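PDB 2D4R: coenzyme Q-binding protein COQ10 START domain-containing protein from Thermus thermophilus, which is of unknown function but, as a putative member of the START domain superfamily, probably binds a lipid or similar hydrophobic molecule. Local coordinates for residues P11-P14 / E15-Y18; E67-E71 / N72-R76. All blocks are in the same frame, centred on the assembly; numbering follows the deposited sequence.

Interaction 1: P11-P14 / E15-Y18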
loop_
_atom_site.group_PDB
_atom_site.type_symbol
_atom_site.label_atom_id
_atom_site.label_comp_id
_atom_site.label_asym_id
_atom_site.label_seq_id
_atom_site.Cartn_x
_atom_site.Cartn_y
_atom_site.Cartn_z
ATOM N N PRO A 11 1.210 -8.356 -15.570
ATOM C CA PRO A 11 0.556 -8.906 -16.763
ATOM C C PRO A 11 -0.945 -9.173 -16.597
ATOM O O PRO A 11 -1.369 -10.313 -16.431
ATOM C CB PRO A 11 1.344 -10.181 -17.043
ATOM C CG PRO A 11 1.925 -10.558 -15.723
ATOM C CD PRO A 11 2.211 -9.281 -15.013
ATOM N N ALA A 12 -1.737 -8.104 -16.654
ATOM C CA ALA A 12 -3.189 -8.193 -16.535
ATOM C C ALA A 12 -3.766 -6.805 -16.792
ATOM O O ALA A 12 -3.123 -5.804 -16.500
ATOM C CB ALA A 12 -3.572 -8.686 -15.151
ATOM N N PRO A 13 -4.984 -6.727 -17.349
ATOM C CA PRO A 13 -5.584 -5.421 -17.623
ATOM C C PRO A 13 -5.756 -4.560 -16.387
ATOM O O PRO A 13 -6.159 -5.039 -15.327
ATOM C CB PRO A 13 -6.921 -5.758 -18.279
ATOM C CG PRO A 13 -7.227 -7.129 -17.826
ATOM C CD PRO A 13 -5.908 -7.829 -17.663
ATOM N N PRO A 14 -5.465 -3.262 -16.522
ATOM C CA PRO A 14 -5.565 -2.278 -15.443
ATOM C C PRO A 14 -6.810 -2.427 -14.586
ATOM O O PRO A 14 -6.744 -2.333 -13.366
ATOM C CB PRO A 14 -5.521 -0.934 -16.174
ATOM C CG PRO A 14 -4.780 -1.228 -17.447
ATOM C CD PRO A 14 -5.171 -2.630 -17.822
ATOM N N GLU A 15 -7.950 -2.656 -15.220
ATOM C CA GLU A 15 -9.196 -2.733 -14.473
ATOM C C GLU A 15 -9.154 -3.915 -13.510
ATOM O O GLU A 15 -9.685 -3.845 -12.400
ATOM C CB GLU A 15 -10.391 -2.880 -15.420
ATOM C CG GLU A 15 -11.728 -2.922 -14.674
ATOM C CD GLU A 15 -12.826 -2.121 -15.356
ATOM O OE1 GLU A 15 -12.914 -2.156 -16.606
ATOM O OE2 GLU A 15 -13.607 -1.458 -14.635
ATOM N N ARG A 16 -8.518 -4.999 -13.942
ATOM C CA ARG A 16 -8.451 -6.206 -13.133
ATOM C C ARG A 16 -7.448 -6.018 -11.996
ATOM O O ARG A 16 -7.732 -6.359 -10.856
ATOM C CB ARG A 16 -8.053 -7.401 -14.001
ATOM C CG ARG A 16 -8.027 -8.755 -13.277
ATOM C CD ARG A 16 -7.763 -9.891 -14.283
ATOM N NE ARG A 16 -8.617 -9.745 -15.462
ATOM C CZ ARG A 16 -8.334 -10.215 -16.673
ATOM N NH1 ARG A 16 -9.190 -10.025 -17.664
ATOM N NH2 ARG A 16 -7.205 -10.877 -16.901
ATOM N N VAL A 17 -6.282 -5.462 -12.309
ATOM C CA VAL A 17 -5.275 -5.194 -11.290
ATOM C C VAL A 17 -5.830 -4.204 -10.259
ATOM O O VAL A 17 -5.644 -4.371 -9.055
ATOM C CB VAL A 17 -3.976 -4.623 -11.925
ATOM C CG1 VAL A 17 -2.902 -4.393 -10.849
ATOM C CG2 VAL A 17 -3.456 -5.590 -12.997
ATOM N N TYR A 18 -6.540 -3.191 -10.742
ATOM C CA TYR A 18 -7.140 -2.209 -9.867
ATOM C C TYR A 18 -8.133 -2.876 -8.920
ATOM O O TYR A 18 -8.111 -2.614 -7.720
ATOM C CB TYR A 18 -7.836 -1.132 -10.701
ATOM C CG TYR A 18 -8.733 -0.201 -9.913
ATOM C CD1 TYR A 18 -10.105 -0.422 -9.843
ATOM C CD2 TYR A 18 -8.215 0.914 -9.260
ATOM C CE1 TYR A 18 -10.939 0.449 -9.145
ATOM C CE2 TYR A 18 -9.038 1.786 -8.560
ATOM C CZ TYR A 18 -10.395 1.550 -8.507
ATOM O OH TYR A 18 -11.214 2.415 -7.821
#
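Arg16 leaves the helix with CG opposite its backbone N (chi1 -177°), then bends at chi3 (-47°), and this bend brings its guanidinium back over the ring of Pro13. The proline lies across one face of the flat group, CG above its centre and CD 3.4 Å from Arg16 NH2, a packing of ring methylenes on a charged plane. Val17 takes the other job: its CG2, set beside the backbone N, reaches the methyl of the preceding loop, 3.8 Å from Ala12 CB. Pro13 sits at the N-cap position of helix 14-22, just after the loop that follows strand 3-10, an arrangement consistent with the Bet v 1-like, putatively START-type fold. Pro13 O takes two backbone donors: Val17 N at 3.0 Å, in the carbonyl plane and nearly straight, and Arg16 N at 2.7 Å, from above that plane and more bent. The next turn is closed by Tyr18 N, 2.8 Å from Pro14 O. Val17 also packs on Thr100 and Val102 of strand 100-109 and on Leu138 of helix 120-144, while Ala12 O accepts a hydrogen bond from Thr100 OG1.

Interaction 2: E67-E71 / N72-R76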
loop_
_atom_site.group_PDB
_atom_site.type_symbol
_atom_site.label_atom_id
_atom_site.label_comp_id
_atom_site.label_asym_id
_atom_site.label_seq_id
_atom_site.Cartn_x
_atom_site.Cartn_y
_atom_site.Cartn_z
ATOM N N GLU A 67 -9.636 6.373 -0.581
ATOM C CA GLU A 67 -10.682 6.830 -1.475
ATOM C C GLU A 67 -10.395 6.188 -2.820
ATOM O O GLU A 67 -9.290 6.343 -3.372
ATOM C CB GLU A 67 -10.642 8.355 -1.597
ATOM C CG GLU A 67 -11.865 8.979 -2.239
ATOM C CD GLU A 67 -11.664 10.455 -2.565
ATOM O OE1 GLU A 67 -10.565 10.826 -3.048
ATOM O OE2 GLU A 67 -12.605 11.245 -2.338
ATOM N N TRP A 68 -11.389 5.462 -3.330
ATOM C CA TRP A 68 -11.245 4.677 -4.546
ATOM C C TRP A 68 -11.894 5.400 -5.720
ATOM O O TRP A 68 -13.064 5.788 -5.655
ATOM C CB TRP A 68 -11.881 3.293 -4.349
ATOM C CG TRP A 68 -11.156 2.439 -3.329
ATOM C CD1 TRP A 68 -11.524 2.219 -2.035
ATOM C CD2 TRP A 68 -9.923 1.731 -3.518
ATOM N NE1 TRP A 68 -10.602 1.425 -1.401
ATOM C CE2 TRP A 68 -9.608 1.107 -2.286
ATOM C CE3 TRP A 68 -9.049 1.563 -4.608
ATOM C CZ2 TRP A 68 -8.456 0.326 -2.110
ATOM C CZ3 TRP A 68 -7.901 0.785 -4.432
ATOM C CH2 TRP A 68 -7.618 0.176 -3.187
ATOM N N ASP A 69 -11.125 5.582 -6.787
ATOM C CA ASP A 69 -11.635 6.187 -7.994
ATOM C C ASP A 69 -11.827 5.126 -9.088
ATOM O O ASP A 69 -10.928 4.867 -9.894
ATOM C CB ASP A 69 -10.672 7.274 -8.457
ATOM C CG ASP A 69 -11.213 8.063 -9.611
ATOM O OD1 ASP A 69 -12.121 7.559 -10.301
ATOM O OD2 ASP A 69 -10.728 9.187 -9.834
ATOM N N ASP A 70 -13.012 4.523 -9.106
ATOM C CA ASP A 70 -13.320 3.422 -10.012
ATOM C C ASP A 70 -13.218 3.854 -11.468
ATOM O O ASP A 70 -12.739 3.105 -12.308
ATOM C CB ASP A 70 -14.736 2.891 -9.741
ATOM C CG ASP A 70 -14.886 2.272 -8.354
ATOM O OD1 ASP A 70 -15.851 2.635 -7.641
ATOM O OD2 ASP A 70 -14.048 1.424 -7.978
ATOM N N GLU A 71 -13.673 5.063 -11.763
ATOM C CA GLU A 71 -13.635 5.587 -13.127
ATOM C C GLU A 71 -12.233 5.580 -13.724
ATOM O O GLU A 71 -12.011 5.049 -14.810
ATOM C CB GLU A 71 -14.178 7.014 -13.148
ATOM C CG GLU A 71 -15.644 7.099 -13.435
ATOM C CD GLU A 71 -15.892 7.479 -14.866
ATOM O OE1 GLU A 71 -15.675 8.664 -15.199
ATOM O OE2 GLU A 71 -16.291 6.599 -15.657
ATOM N N ASN A 72 -11.286 6.170 -13.003
ATOM C CA ASN A 72 -9.947 6.376 -13.534
ATOM C C ASN A 72 -8.906 5.402 -12.987
ATOM O O ASN A 72 -7.708 5.590 -13.201
ATOM C CB ASN A 72 -9.503 7.815 -13.261
ATOM C CG ASN A 72 -10.420 8.844 -13.912
ATOM O OD1 ASN A 72 -11.475 8.504 -14.446
ATOM N ND2 ASN A 72 -10.015 10.106 -13.871
ATOM N N LEU A 73 -9.356 4.371 -12.278
ATOM C CA LEU A 73 -8.456 3.331 -11.764
ATOM C C LEU A 73 -7.311 3.892 -10.922
ATOM O O LEU A 73 -6.139 3.549 -11.144
ATOM C CB LEU A 73 -7.871 2.523 -12.920
ATOM C CG LEU A 73 -8.851 1.783 -13.826
ATOM C CD1 LEU A 73 -8.078 1.064 -14.932
ATOM C CD2 LEU A 73 -9.659 0.800 -13.011
ATOM N N ARG A 74 -7.655 4.765 -9.976
ATOM C CA ARG A 74 -6.696 5.339 -9.031
ATOM C C ARG A 74 -7.298 5.288 -7.628
ATOM O O ARG A 74 -8.512 5.166 -7.462
ATOM C CB ARG A 74 -6.389 6.814 -9.324
ATOM C CG ARG A 74 -6.259 7.275 -10.753
ATOM C CD ARG A 74 -5.673 8.694 -10.722
ATOM N NE ARG A 74 -5.819 9.412 -11.984
ATOM C CZ ARG A 74 -6.544 10.515 -12.148
ATOM N NH1 ARG A 74 -7.205 11.048 -11.126
ATOM N NH2 ARG A 74 -6.609 11.087 -13.342
ATOM N N ASN A 75 -6.440 5.409 -6.625
ATOM C CA ASN A 75 -6.881 5.507 -5.249
ATOM C C ASN A 75 -6.039 6.556 -4.525
ATOM O O ASN A 75 -4.913 6.832 -4.920
ATOM C CB ASN A 75 -6.733 4.145 -4.584
ATOM C CG ASN A 75 -6.362 4.244 -3.126
ATOM O OD1 ASN A 75 -5.192 4.135 -2.764
ATOM N ND2 ASN A 75 -7.358 4.449 -2.276
ATOM N N ARG A 76 -6.604 7.160 -3.488
ATOM C CA ARG A 76 -5.847 8.017 -2.584
ATOM C C ARG A 76 -6.051 7.517 -1.156
ATOM O O ARG A 76 -7.155 7.117 -0.793
ATOM C CB ARG A 76 -6.332 9.465 -2.677
ATOM C CG ARG A 76 -5.515 10.348 -3.574
ATOM C CD ARG A 76 -6.253 11.643 -3.888
ATOM N NE ARG A 76 -5.901 12.126 -5.219
ATOM C CZ ARG A 76 -4.669 12.468 -5.584
ATOM N NH1 ARG A 76 -4.434 12.893 -6.814
ATOM N NH2 ARG A 76 -3.671 12.387 -4.715
#
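Asn72 comes first along the return segment, and its backbone N points at the side chain of Asp69, 3.2 Å from Asp69 OD1. The N-H is nearly straight on the oxygen (167°) but meets it from well above the carboxylate plane. Asp69 can offer OD1 here because its CG stands opposite the backbone N (chi1 -173°), which turns the carboxylate over the loop; OD2 then lies 3.9 Å from Asn72 CB. With Asp69 replaced by alanine, Asn72 N would probably lose this acceptor, and Arg74 the nearby opposite charge, leaving the turn freer to shift. Leu73 follows with a left-handed backbone conformation, its side chain directed away from the first strand. Arg74 pairs with Asp69 through both backbone bonds, the one from Arg74 N to Asp69 O being long at 3.3 Å; its guanidinium lies over Asn72 CB, and NH1 is near Asp69 OD2 in charge only, with no N-H aimed at it. Asn75 is the non-hydrogen-bonded partner of Trp68: its CB sits 3.5 Å from Trp68 CE3, and ND2 lies above one face of the indole while giving a weak bond to Glu67 O, 2.9 Å away. Arg76 completes the register, Glu67 N reaching Arg76 O at 2.6 Å, while the carboxylate of Glu67 turns to a salt bridge with Arg46. With Leu73 and Arg74 both set against Asp69, this is a G1 beta bulge closing the antiparallel hairpin of strands 58-69 and 74-82.

In the fold
From the N terminus, strand 3-10 runs along the edge of the sheet within the chain, and interaction 1 turns its end into helix 14-22. The chain then passes through helix 24-27 and strands 34-43 and 46-55 before interaction 2 closes the hairpin between strands 58-69 and 74-82. The two contacts are in series, neither nested nor crossed, with centres about 13 Å apart. They meet in space nonetheless: Tyr18 OH probably hydrogen-bonds Asp70 OD2 (3.0 Å) and Asp69 O, and Leu73 packs against Pro14 and Tyr18. The first helix is thereby tied to the turn joining two inner strands of the antiparallel sheet.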